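Local structure of D-alanyl transferase DltD (Enterococcus faecalis, 6O93) at residues M90-A93 with I94-K97; D116-G119 with A120-Q124; A145-L148 with T149-P152; E204-V207 with E208-K212; D359-V362 with D363-M366. The protein probably transfers D-alanine to lipoteichoic acid in the Gram-positive cell wall, as a membrane-bound member of the DltD family with an SGNH-hydrolase-like fold. One frame throughout, in Å; residues are numbered along the deposited sequence.

Interaction 1 (M90-A93 with I94-K97); sequences MGDA and IANK
M90 and I94 make the tight, buried half of this short connection between helix 80-90 and strand 98-102. The two side chains cross at a slant: SD of M90 lies 3.9 Å from CD1 of I94, and CB of M90 approaches CG2 of I94. With CG1 of I94 turned anti to the backbone N (chi1 -165°), the CD1 arm runs beside the methionine, while CG2 sits 3.5 Å from O of G91. Both residues also press on V35 of helix 29-36 and F44 of strand 40-44, so they sit in the core between helix 29-36 and strand 40-44.

The other half is looser. G91 leaves the helix with positive phi, and a single 3-10 turn follows at D92 and A93. Two of the backbone bonds here are weak: I94 N reaches O of G91 at 3.4 Å, and A95 N reaches O of D92 at 3.2 Å. The firmer link comes from K97, whose chain runs back alongside the turn and bends at its last torsion (chi4 55°) to set NZ 3.0 Å from O of A93. That ammonium stands above the carbonyl plane, 47° out of it. N96 and D92 face solvent, although ND2 of N96 bonds N287. A type II beta turn from I94 to K97 then delivers the chain to its strand, the alpha-to-beta connection of a parallel alpha/beta fold.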
# COMPACT_ATOMS: atom_id res chain seq x y z
N MET A 90 12.85 -5.51 -3.38
CA MET A 90 13.79 -4.45 -3.02
C MET A 90 15.07 -5.01 -2.44
O MET A 90 16.12 -4.36 -2.52
CB MET A 90 13.13 -3.48 -2.04
CG MET A 90 12.02 -2.65 -2.65
SD MET A 90 11.24 -1.55 -1.47
CE MET A 90 10.13 -0.65 -2.55
N GLY A 91 15.02 -6.20 -1.85
CA GLY A 91 16.22 -6.81 -1.30
C GLY A 91 16.86 -5.93 -0.25
O GLY A 91 16.19 -5.33 0.60
N ASP A 92 18.19 -5.83 -0.31
CA ASP A 92 18.93 -5.03 0.66
C ASP A 92 18.68 -3.54 0.51
O ASP A 92 19.11 -2.77 1.38
CB ASP A 92 20.42 -5.33 0.55
CG ASP A 92 20.77 -6.75 0.95
OD1 ASP A 92 20.11 -7.29 1.86
OD2 ASP A 92 21.71 -7.33 0.36
N ALA A 93 18.00 -3.10 -0.55
CA ALA A 93 17.72 -1.68 -0.71
C ALA A 93 16.88 -1.15 0.44
O ALA A 93 17.08 -0.01 0.89
CB ALA A 93 17.00 -1.44 -2.04
N ILE A 94 15.94 -1.96 0.94
CA ILE A 94 15.07 -1.54 2.04
C ILE A 94 15.59 -1.99 3.40
O ILE A 94 15.02 -1.59 4.43
CB ILE A 94 13.63 -2.07 1.83
CG1 ILE A 94 12.65 -1.34 2.74
CG2 ILE A 94 13.58 -3.58 2.08
CD1 ILE A 94 11.20 -1.64 2.45
N ALA A 95 16.66 -2.78 3.45
CA ALA A 95 17.14 -3.32 4.71
C ALA A 95 17.53 -2.20 5.67
O ALA A 95 18.23 -1.26 5.30
CB ALA A 95 18.33 -4.24 4.46
N ASN A 96 17.06 -2.31 6.92
CA ASN A 96 17.41 -1.40 8.00
C ASN A 96 16.88 0.01 7.79
O ASN A 96 17.35 0.95 8.44
CB ASN A 96 18.93 -1.35 8.21
CG ASN A 96 19.55 -2.73 8.32
OD1 ASN A 96 20.46 -3.07 7.57
ND2 ASN A 96 19.05 -3.52 9.26
N LYS A 97 15.91 0.19 6.91
CA LYS A 97 15.37 1.50 6.60
C LYS A 97 13.95 1.63 7.14
O LYS A 97 13.46 0.76 7.87
CB LYS A 97 15.44 1.74 5.09
CG LYS A 97 16.87 1.67 4.55
CD LYS A 97 17.02 2.36 3.21
CE LYS A 97 18.48 2.41 2.79
NZ LYS A 97 19.11 1.06 2.78

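Interaction 2 (D116-G119 with A120-Q124); sequences DSFG and AHYSQ
CG of H121 stands anti to its own carbonyl carbon (chi1 -55°), which folds the imidazole back along helix 115-121 toward S117, while F118 and Y122 both hold CG anti to the backbone N (chi1 177° and 167°) and meet on another side. The motif is a helix C-terminus closed by a side chain: ND1 of H121 donates to O of S117, four residues earlier, at 2.8 Å. The bond lies in the carbonyl plane, and the oxygen sits at the imidazole edge, near the ring plane. NE2 of the same ring bonds E75, so the imidazole is gripped at both nitrogens and its rotation is fixed. CB of A120 covers one of its faces.

The helix is still regular where A120 N bonds O of D116 at 2.9 Å. It then tightens, with H121 N reaching O of F118 at 3.1 Å from well above the carbonyl plane. Elsewhere on the turn, CE2 of F118 touches CD1 of Y122 at 3.9 Å, the two side chains crossing obliquely. F118 also stacks on F151, and V153 of helix 152-155 touches both side chains. S123 caps the next helix, its OG bonding N of Q126. At the end of the first helix, Y122 N makes only a weak bond to O of G119, and one water donates to that same oxygen and, at 2.9 Å, to O of Y122.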
# COMPACT_ATOMS: atom_id res chain seq x y z
N ASP A 116 -8.56 -10.22 -10.95
CA ASP A 116 -8.14 -9.20 -11.90
C ASP A 116 -7.31 -8.11 -11.24
O ASP A 116 -6.49 -7.47 -11.91
CB ASP A 116 -9.36 -8.58 -12.59
CG ASP A 116 -10.15 -9.60 -13.39
OD1 ASP A 116 -9.59 -10.66 -13.73
OD2 ASP A 116 -11.34 -9.32 -13.68
N SER A 117 -7.52 -7.87 -9.95
CA SER A 117 -6.71 -6.86 -9.25
C SER A 117 -5.29 -7.35 -9.07
O SER A 117 -4.33 -6.62 -9.32
CB SER A 117 -7.35 -6.51 -7.91
OG SER A 117 -8.54 -5.77 -8.10
N PHE A 118 -5.12 -8.60 -8.62
CA PHE A 118 -3.78 -9.17 -8.54
C PHE A 118 -3.17 -9.30 -9.92
O PHE A 118 -1.99 -8.97 -10.12
CB PHE A 118 -3.82 -10.53 -7.84
CG PHE A 118 -2.49 -11.20 -7.78
CD1 PHE A 118 -1.63 -10.97 -6.71
CD2 PHE A 118 -2.07 -12.04 -8.80
CE1 PHE A 118 -0.39 -11.58 -6.66
CE2 PHE A 118 -0.83 -12.65 -8.75
CZ PHE A 118 0.01 -12.42 -7.68
N GLY A 119 -3.95 -9.78 -10.90
CA GLY A 119 -3.41 -9.99 -12.23
C GLY A 119 -2.97 -8.71 -12.90
O GLY A 119 -1.97 -8.69 -13.62
N ALA A 120 -3.70 -7.61 -12.66
CA ALA A 120 -3.34 -6.34 -13.28
C ALA A 120 -2.01 -5.81 -12.78
O ALA A 120 -1.36 -5.04 -13.49
CB ALA A 120 -4.44 -5.30 -13.02
N HIS A 121 -1.57 -6.23 -11.59
CA HIS A 121 -0.33 -5.73 -11.01
C HIS A 121 0.72 -6.83 -10.83
O HIS A 121 1.76 -6.58 -10.20
CB HIS A 121 -0.62 -5.06 -9.66
CG HIS A 121 -1.64 -3.97 -9.76
ND1 HIS A 121 -2.97 -4.16 -9.46
CD2 HIS A 121 -1.53 -2.68 -10.17
CE1 HIS A 121 -3.63 -3.04 -9.66
NE2 HIS A 121 -2.78 -2.13 -10.09
N TYR A 122 0.48 -8.01 -11.38
CA TYR A 122 1.43 -9.11 -11.25
C TYR A 122 2.73 -8.76 -11.96
O TYR A 122 2.74 -8.38 -13.13
CB TYR A 122 0.82 -10.38 -11.82
CG TYR A 122 1.81 -11.51 -12.02
CD1 TYR A 122 2.31 -12.23 -10.94
CD2 TYR A 122 2.23 -11.87 -13.29
CE1 TYR A 122 3.20 -13.26 -11.12
CE2 TYR A 122 3.12 -12.91 -13.49
CZ TYR A 122 3.60 -13.60 -12.40
OH TYR A 122 4.49 -14.63 -12.58
N SER A 123 3.84 -8.91 -11.24
CA SER A 123 5.18 -8.64 -11.77
C SER A 123 5.88 -9.97 -12.01
O SER A 123 6.29 -10.64 -11.06
CB SER A 123 5.98 -7.76 -10.81
OG SER A 123 7.31 -7.58 -11.28
N GLN A 124 6.03 -10.34 -13.28
CA GLN A 124 6.79 -11.54 -13.60
C GLN A 124 8.26 -11.36 -13.25
O GLN A 124 8.92 -12.31 -12.79
CB GLN A 124 6.63 -11.89 -15.08
CG GLN A 124 7.19 -13.25 -15.45
CD GLN A 124 6.95 -13.60 -16.91
OE1 GLN A 124 7.57 -13.04 -17.81
NE2 GLN A 124 6.04 -14.54 -17.15
O HOH W 1 0.81 -8.54 -15.27

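Interaction 3 (A145-L148 with T149-P152); sequences AQRL and TKFP
R147 and F151 are set with guanidinium and phenyl planes 56° apart, CE2 of the ring lying over one face of the guanidinium, offset toward its rim. CZ of F151 comes 3.7 Å from NH2 of R147. The arginine gets there by bending at both chi2 (-74°) and chi3, which curls the chain round toward the ring; its charge goes to D275, in a salt bridge through NE. O of L148 lies at the edge of the F151 ring, in its plane.

Q146 and the exposed K150 also run across each other. NZ of K150 meets OE1 of Q146 at 3.0 Å, in the amide carbonyl plane and on a lone pair, and adds a weak bond to the backbone O of Q146. That same oxygen takes the hydroxyl of T149, OG1 standing 2.7 Å away, so a carbonyl near the end of helix 139-148 has two side-chain donors.

Here the helix gives way to a type I beta turn from L148 to F151, closed by F151 N on O of L148 at 3.2 Å and nearly straight at the hydrogen (171°). F151 occupies the N-cap position of helix 152-155, making this a short turn joining helix 139-148 to helix 152-155. The methyl branch of T149 goes to another carbonyl, CG2 lying 3.2 Å from O of A145, and the T149 and L148 side chains touch L164 of helix 158-168.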
# COMPACT_ATOMS: atom_id res chain seq x y z
N ALA A 145 3.75 -19.30 -2.45
CA ALA A 145 3.53 -20.29 -3.50
C ALA A 145 2.07 -20.75 -3.52
O ALA A 145 1.45 -20.82 -4.58
CB ALA A 145 4.47 -21.48 -3.30
N GLN A 146 1.52 -21.08 -2.34
CA GLN A 146 0.15 -21.55 -2.27
C GLN A 146 -0.82 -20.51 -2.83
O GLN A 146 -1.71 -20.83 -3.62
CB GLN A 146 -0.21 -21.90 -0.83
CG GLN A 146 -1.65 -22.36 -0.61
CD GLN A 146 -2.61 -21.22 -0.31
OE1 GLN A 146 -3.57 -20.99 -1.04
NE2 GLN A 146 -2.35 -20.51 0.78
N ARG A 147 -0.66 -19.24 -2.43
CA ARG A 147 -1.58 -18.21 -2.88
C ARG A 147 -1.45 -17.95 -4.37
O ARG A 147 -2.46 -17.80 -5.07
CB ARG A 147 -1.34 -16.91 -2.09
CG ARG A 147 -1.67 -17.00 -0.61
CD ARG A 147 -3.17 -17.00 -0.36
NE ARG A 147 -3.79 -15.72 -0.71
CZ ARG A 147 -4.83 -15.57 -1.53
NH1 ARG A 147 -5.42 -16.61 -2.09
NH2 ARG A 147 -5.28 -14.35 -1.78
N LEU A 148 -0.22 -17.90 -4.88
CA LEU A 148 -0.02 -17.56 -6.29
C LEU A 148 -0.69 -18.57 -7.21
O LEU A 148 -1.22 -18.20 -8.27
CB LEU A 148 1.47 -17.46 -6.60
CG LEU A 148 2.22 -16.28 -5.99
CD1 LEU A 148 3.68 -16.31 -6.42
CD2 LEU A 148 1.58 -14.95 -6.36
N THR A 149 -0.68 -19.85 -6.83
CA THR A 149 -1.32 -20.87 -7.66
C THR A 149 -2.83 -20.69 -7.76
O THR A 149 -3.46 -21.38 -8.56
CB THR A 149 -1.02 -22.28 -7.13
OG1 THR A 149 -1.56 -22.43 -5.81
CG2 THR A 149 0.47 -22.55 -7.12
N LYS A 150 -3.42 -19.81 -6.96
CA LYS A 150 -4.85 -19.59 -7.00
C LYS A 150 -5.28 -18.57 -8.05
O LYS A 150 -6.48 -18.44 -8.30
CB LYS A 150 -5.35 -19.13 -5.62
CG LYS A 150 -5.08 -20.12 -4.49
CD LYS A 150 -5.84 -21.42 -4.68
CE LYS A 150 -5.69 -22.34 -3.48
NZ LYS A 150 -4.29 -22.82 -3.29
N PHE A 151 -4.33 -17.86 -8.68
CA PHE A 151 -4.70 -16.78 -9.58
C PHE A 151 -4.48 -17.16 -11.04
O PHE A 151 -3.47 -17.78 -11.37
CB PHE A 151 -3.90 -15.51 -9.25
CG PHE A 151 -4.20 -14.96 -7.90
CD1 PHE A 151 -5.27 -14.10 -7.72
CD2 PHE A 151 -3.44 -15.31 -6.80
CE1 PHE A 151 -5.57 -13.60 -6.47
CE2 PHE A 151 -3.73 -14.81 -5.55
CZ PHE A 151 -4.80 -13.95 -5.39
N PRO A 152 -5.42 -16.80 -11.93
CA PRO A 152 -5.26 -17.21 -13.34
C PRO A 152 -3.99 -16.70 -14.00
O PRO A 152 -3.42 -17.40 -14.84
CB PRO A 152 -6.52 -16.63 -14.01
CG PRO A 152 -7.50 -16.46 -12.91
CD PRO A 152 -6.70 -16.13 -11.69

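Interaction 4 (E204-V207 with E208-K212)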
# COMPACT_ATOMS: atom_id res chain seq x y z
N GLU A 204 4.67 16.01 -9.83
CA GLU A 204 5.45 17.17 -9.40
C GLU A 204 4.78 18.49 -9.79
O GLU A 204 4.86 19.44 -8.99
CB GLU A 204 6.86 17.08 -9.98
CG GLU A 204 7.83 18.12 -9.43
CD GLU A 204 8.06 17.98 -7.94
OE1 GLU A 204 7.66 16.95 -7.36
OE2 GLU A 204 8.65 18.90 -7.34
N PRO A 205 4.14 18.62 -10.96
CA PRO A 205 3.42 19.88 -11.23
C PRO A 205 2.31 20.16 -10.24
O PRO A 205 2.08 21.32 -9.87
CB PRO A 205 2.88 19.67 -12.66
CG PRO A 205 3.75 18.61 -13.25
CD PRO A 205 4.12 17.71 -12.11
N ILE A 206 1.61 19.12 -9.78
CA ILE A 206 0.58 19.31 -8.76
C ILE A 206 1.22 19.71 -7.44
O ILE A 206 0.70 20.56 -6.71
CB ILE A 206 -0.28 18.04 -8.63
CG1 ILE A 206 -0.97 17.73 -9.95
CG2 ILE A 206 -1.30 18.21 -7.50
CD1 ILE A 206 -1.73 16.42 -9.97
N VAL A 207 2.36 19.10 -7.11
CA VAL A 207 3.07 19.45 -5.88
C VAL A 207 3.41 20.93 -5.86
O VAL A 207 3.15 21.64 -4.88
CB VAL A 207 4.33 18.58 -5.73
CG1 VAL A 207 5.19 19.07 -4.57
CG2 VAL A 207 3.96 17.12 -5.54
N GLU A 208 4.00 21.43 -6.95
CA GLU A 208 4.43 22.82 -6.98
C GLU A 208 3.25 23.78 -7.01
O GLU A 208 3.38 24.92 -6.56
CB GLU A 208 5.35 23.04 -8.18
CG GLU A 208 6.68 22.30 -8.06
CD GLU A 208 7.50 22.33 -9.32
OE1 GLU A 208 7.13 23.06 -10.27
OE2 GLU A 208 8.53 21.62 -9.38
N LYS A 209 2.10 23.34 -7.53
CA LYS A 209 0.91 24.18 -7.49
C LYS A 209 0.35 24.26 -6.08
O LYS A 209 0.02 25.35 -5.60
CB LYS A 209 -0.14 23.64 -8.47
CG LYS A 209 -1.42 24.47 -8.51
CD LYS A 209 -2.44 23.89 -9.48
CE LYS A 209 -3.70 24.75 -9.54
NZ LYS A 209 -4.70 24.22 -10.50
N ASP A 210 0.24 23.12 -5.40
CA ASP A 210 -0.33 23.10 -4.06
C ASP A 210 0.60 23.73 -3.03
O ASP A 210 0.14 24.23 -2.00
CB ASP A 210 -0.67 21.67 -3.65
CG ASP A 210 -1.76 21.06 -4.52
OD1 ASP A 210 -2.32 21.79 -5.36
OD2 ASP A 210 -2.04 19.85 -4.37
N MET A 211 1.91 23.72 -3.29
CA MET A 211 2.85 24.38 -2.39
C MET A 211 2.51 25.85 -2.20
O MET A 211 2.74 26.41 -1.13
CB MET A 211 4.28 24.23 -2.91
CG MET A 211 4.93 22.90 -2.55
SD MET A 211 6.52 22.65 -3.36
CE MET A 211 7.42 24.11 -2.86
N LYS A 212 1.97 26.50 -3.24
CA LYS A 212 1.61 27.91 -3.16
C LYS A 212 0.46 28.17 -2.21
O LYS A 212 0.20 29.34 -1.88
CB LYS A 212 1.25 28.42 -4.56
CG LYS A 212 2.38 28.30 -5.57
CD LYS A 212 1.96 28.79 -6.95
CE LYS A 212 3.12 28.69 -7.94
NZ LYS A 212 2.70 29.06 -9.32
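The short helix 204-211 is held by regular i to i+4 bonding, and side chains E204 and E208 meet one turn apart on its flank. Their carboxylates come within 3.4 Å, OE2 to OE2, with the two planes 86° apart and the chains crossing. E204 is bent at chi2 (63°), which brings its carboxylate toward that of E208; the pairing of two acids is probably unfavourable unless a proton is shared or K14, a long and weak ion partner of E204, offsets it.

On another side I206 and D210 run alongside each other, pointing the same way, CG2 of I206 lying 3.6 Å from OD2 of D210. V207 and M211 make the apolar contact: CG1 of V207 approaches SD of M211 at 4.0 Å. CG of M211 also lies 3.2 Å from the backbone O of V207. Both residues rest on E62 of helix 57-63. Along the backbone, E208 N bonds O of E204 at 3.0 Å, D210 N bonds O of I206 and M211 N bonds O of V207. With K209 reaching outward and V207 buried, the arrangement is that of a short surface helix with one side, V207 and M211, packed on helix 57-63.

Interaction 5 (D359-V362 with D363-M366)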
# COMPACT_ATOMS: atom_id res chain seq x y z
N ASP A 359 0.53 12.77 7.99
CA ASP A 359 1.83 13.40 7.78
C ASP A 359 2.53 13.68 9.11
O ASP A 359 3.75 13.50 9.23
CB ASP A 359 1.67 14.69 6.99
CG ASP A 359 2.98 15.40 6.76
OD1 ASP A 359 3.73 14.98 5.84
OD2 ASP A 359 3.27 16.37 7.49
N ARG A 360 1.78 14.14 10.12
CA ARG A 360 2.40 14.41 11.41
C ARG A 360 2.95 13.13 12.03
O ARG A 360 4.07 13.11 12.56
CB ARG A 360 1.40 15.07 12.36
CG ARG A 360 1.92 15.21 13.78
CD ARG A 360 1.09 16.19 14.60
NE ARG A 360 -0.29 15.75 14.78
CZ ARG A 360 -1.17 16.37 15.57
NH1 ARG A 360 -0.82 17.45 16.24
NH2 ARG A 360 -2.41 15.90 15.67
N GLN A 361 2.18 12.04 11.96
CA GLN A 361 2.65 10.77 12.50
C GLN A 361 3.85 10.25 11.72
O GLN A 361 4.79 9.71 12.30
CB GLN A 361 1.52 9.75 12.51
CG GLN A 361 0.33 10.17 13.37
CD GLN A 361 0.74 10.49 14.79
OE1 GLN A 361 1.52 9.75 15.40
NE2 GLN A 361 0.23 11.59 15.32
N VAL A 362 3.83 10.40 10.39
CA VAL A 362 4.98 9.98 9.59
C VAL A 362 6.21 10.80 9.95
O VAL A 362 7.30 10.25 10.17
CB VAL A 362 4.66 10.09 8.08
CG1 VAL A 362 5.93 9.91 7.26
CG2 VAL A 362 3.62 9.06 7.68
N ASP A 363 6.06 12.12 10.02
CA ASP A 363 7.20 12.98 10.32
C ASP A 363 7.79 12.65 11.69
O ASP A 363 9.01 12.52 11.83
CB ASP A 363 6.78 14.45 10.26
CG ASP A 363 7.96 15.39 10.11
OD1 ASP A 363 8.68 15.27 9.10
OD2 ASP A 363 8.17 16.24 11.00
N GLU A 364 6.94 12.52 12.71
CA GLU A 364 7.43 12.13 14.03
C GLU A 364 8.11 10.77 13.97
O GLU A 364 9.15 10.56 14.61
CB GLU A 364 6.27 12.11 15.03
CG GLU A 364 5.65 13.47 15.31
CD GLU A 364 4.43 13.39 16.22
OE1 GLU A 364 4.03 12.26 16.56
OE2 GLU A 364 3.88 14.45 16.59
N PHE A 365 7.55 9.85 13.19
CA PHE A 365 8.14 8.52 13.05
C PHE A 365 9.51 8.59 12.39
O PHE A 365 10.43 7.86 12.78
CB PHE A 365 7.18 7.64 12.23
CG PHE A 365 7.80 6.40 11.67
CD1 PHE A 365 8.11 5.32 12.48
CD2 PHE A 365 8.04 6.29 10.30
CE1 PHE A 365 8.67 4.17 11.95
CE2 PHE A 365 8.59 5.14 9.77
CZ PHE A 365 8.91 4.08 10.59
N MET A 366 9.68 9.48 11.41
CA MET A 366 10.97 9.60 10.73
C MET A 366 12.04 10.18 11.64
O MET A 366 13.23 9.93 11.44
CB MET A 366 10.82 10.45 9.48
CG MET A 366 9.98 9.80 8.39
SD MET A 366 10.65 8.21 7.85
CE MET A 366 12.26 8.71 7.25
O HOH W 2 4.00 9.71 16.96
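E364 and R360 lie side by side on helix 352-367, one turn apart, pointing the same way; this helix flanks the central parallel sheet of the alpha/beta fold. Following E364 outward, CB sits 3.5 Å from O of R360, the carbonyl that also accepts E364 N. CG stays close to that oxygen, at 3.2 Å, because chi1 (-66°) places it beside the backbone N. Beyond it the chain is extended, and CD comes near CG of R360. At the tip the two oxygens part: OE2 lies 3.5 Å from CG of R360, against the aliphatic part of the arginine, whereas OE1 faces Q361.

The charges of R360 and E364 are not in contact, and the guanidinium instead makes a cation-pi pair with F220. Q361 runs beside the glutamate with its amide plane turned 78° from the carboxylate.

On the inner side V362 meets the chain of M366, CG1 to CG at 4.2 Å, and both pack on strand 40-44, V362 through F43 and M366 through V41. The ring of F365 turns an edge to O of V362 and pairs with K98 by cation-pi. D359 is tied by a salt bridge to R66, while D363 bonds the hydroxyl of Y68. At the solvent side one water lies 2.9 Å from OE1 of Q361 and 2.6 Å from OE1 of E364.

Overall arrangement
Along the chain the five contacts come in series, from interaction 1 to interaction 5. Interactions 2 and 3 are the pair that touch: their centres lie 12 Å apart, and F118 of helix 115-121 reaches L148 at the end of helix 139-148. Interaction 1 leads into strand 98-102 of the parallel sheet, and interaction 5 sits on helix 352-367, which packs against strands 40-44 and 289-294; their nearest atoms are about 6 Å apart. Interaction 4 stands farthest out, its centre 41 Å from that of interaction 3, on the opposite side of the chain's centre. Together they sample helix ends, turns and helices of one alpha/beta fold, two of them (interactions 1 and 5) against its parallel sheet, consistent with an SGNH-hydrolase-like architecture.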